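Side-chain contact in vesicular integral-membrane protein VIP36 (Canis lupus familiaris, PDB 2DUR), which binds high-mannose glycans through its calcium-dependent lumenal lectin domain and takes part in transport and sorting of glycoproteins in the early secretory pathway: residues T122-V125 and F126-S130. Residues are numbered along the deposited sequence; the frame is centred on the assembly and turned at random.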
# COMPACT_ATOMS: atom_id res chain seq x y z
N THR A 122 16.66 -4.73 15.82
CA THR A 122 15.23 -4.99 15.69
C THR A 122 14.71 -6.05 16.66
O THR A 122 15.41 -7.02 16.97
CB THR A 122 14.84 -5.39 14.24
OG1 THR A 122 13.41 -5.44 14.13
CG2 THR A 122 15.44 -6.76 13.82
N GLU A 123 13.48 -5.83 17.14
CA GLU A 123 12.73 -6.81 17.92
C GLU A 123 11.62 -7.45 17.09
O GLU A 123 10.78 -8.17 17.62
CB GLU A 123 12.14 -6.16 19.19
CG GLU A 123 13.17 -5.64 20.20
CD GLU A 123 12.53 -5.11 21.49
OE1 GLU A 123 11.46 -4.45 21.41
OE2 GLU A 123 13.10 -5.34 22.58
N ARG A 124 11.62 -7.18 15.78
CA ARG A 124 10.60 -7.69 14.88
C ARG A 124 11.12 -8.84 14.00
O ARG A 124 12.32 -8.93 13.72
CB ARG A 124 10.03 -6.54 14.02
CG ARG A 124 9.21 -5.55 14.86
CD ARG A 124 8.70 -4.31 14.10
NE ARG A 124 9.73 -3.31 13.93
CZ ARG A 124 9.61 -2.23 13.15
NH1 ARG A 124 8.47 -2.02 12.51
NH2 ARG A 124 10.62 -1.38 13.03
N VAL A 125 10.21 -9.71 13.58
CA VAL A 125 10.50 -10.77 12.61
C VAL A 125 10.03 -10.34 11.21
O VAL A 125 8.91 -9.86 11.06
CB VAL A 125 9.84 -12.10 13.01
CG1 VAL A 125 10.03 -13.15 11.93
CG2 VAL A 125 10.41 -12.59 14.36
N PHE A 126 10.87 -10.52 10.20
CA PHE A 126 10.57 -10.07 8.83
C PHE A 126 10.18 -11.24 7.90
O PHE A 126 10.52 -12.40 8.20
CB PHE A 126 11.75 -9.24 8.26
CG PHE A 126 11.84 -7.87 8.85
CD1 PHE A 126 12.17 -7.69 10.19
CD2 PHE A 126 11.53 -6.74 8.08
CE1 PHE A 126 12.21 -6.41 10.76
CE2 PHE A 126 11.56 -5.46 8.63
CZ PHE A 126 11.91 -5.29 9.98
N PRO A 127 9.47 -10.95 6.79
CA PRO A 127 8.93 -9.64 6.41
C PRO A 127 7.90 -9.08 7.39
O PRO A 127 7.25 -9.83 8.12
CB PRO A 127 8.27 -9.89 5.07
CG PRO A 127 8.99 -11.13 4.54
CD PRO A 127 9.17 -11.96 5.76
N TYR A 128 7.76 -7.76 7.41
CA TYR A 128 6.93 -7.11 8.42
C TYR A 128 6.04 -6.09 7.72
O TYR A 128 6.53 -5.22 6.97
CB TYR A 128 7.82 -6.45 9.52
CG TYR A 128 7.04 -6.03 10.74
CD1 TYR A 128 6.78 -6.94 11.77
CD2 TYR A 128 6.54 -4.73 10.86
CE1 TYR A 128 6.06 -6.56 12.88
CE2 TYR A 128 5.80 -4.35 11.98
CZ TYR A 128 5.57 -5.26 12.98
OH TYR A 128 4.83 -4.91 14.09
N ILE A 129 4.74 -6.22 7.95
CA ILE A 129 3.75 -5.33 7.35
C ILE A 129 3.32 -4.35 8.42
O ILE A 129 2.93 -4.76 9.51
CB ILE A 129 2.48 -6.11 6.87
CG1 ILE A 129 2.87 -7.10 5.75
CG2 ILE A 129 1.39 -5.15 6.39
CD1 ILE A 129 1.68 -7.93 5.25
N SER A 130 3.39 -3.06 8.13
CA SER A 130 3.00 -2.07 9.14
C SER A 130 2.24 -0.92 8.51
O SER A 130 2.21 -0.78 7.29
CB SER A 130 4.23 -1.58 9.91
OG SER A 130 5.13 -0.87 9.07
O HOH W 1 7.37 -0.01 10.64
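R124 lays the aliphatic part of its side chain over one face of the Y128 ring, four residues on, where the loop turns into strand 128-135. Between these two side chains the closest touch is a CH-pi contact, R124 CD standing 3.5 Å from Y128 CZ. A bend about the CG-CD bond (chi3 -79°) turns the guanidinium off-centre over the same ring in a cation-pi contact, the two planes 78° apart, with R124 NH1 3.6 Å from Y128 CE2. Arginine suits this place because its methylenes cover the aromatic face while NH1 forms a salt bridge with E150 and NH2 bonds to the backbone O of D145. Tyrosine offers both that flat face and a hydroxyl for E150.

F126 meets the base of R124, its CE1 3.9 Å from R124 CB, while Y128 CB lies over one face of its ring. The ring edge meets T122 OG1 at 3.7 Å, in the ring plane. Threonine supplies a hydroxyl that, anti to its own nitrogen (chi1 -171°), accepts from R124 N at 3.0 Å, closing an ST turn that ties T122 to R124 itself. A cis peptide precedes P127.

V125 forms the loose side, exposed and directed away. At the guanidinium end, R124 NH1 donates to a water in the guanidinium plane, which also bonds S130 OG.

F126, a nonpolar ring, packs against the calcium ligands D114 and D145, about 4 Å from the ion at nearest atoms. The cluster thus belongs to the calcium-site loop of a legume-type lectin beta sandwich, beside the mannose pocket.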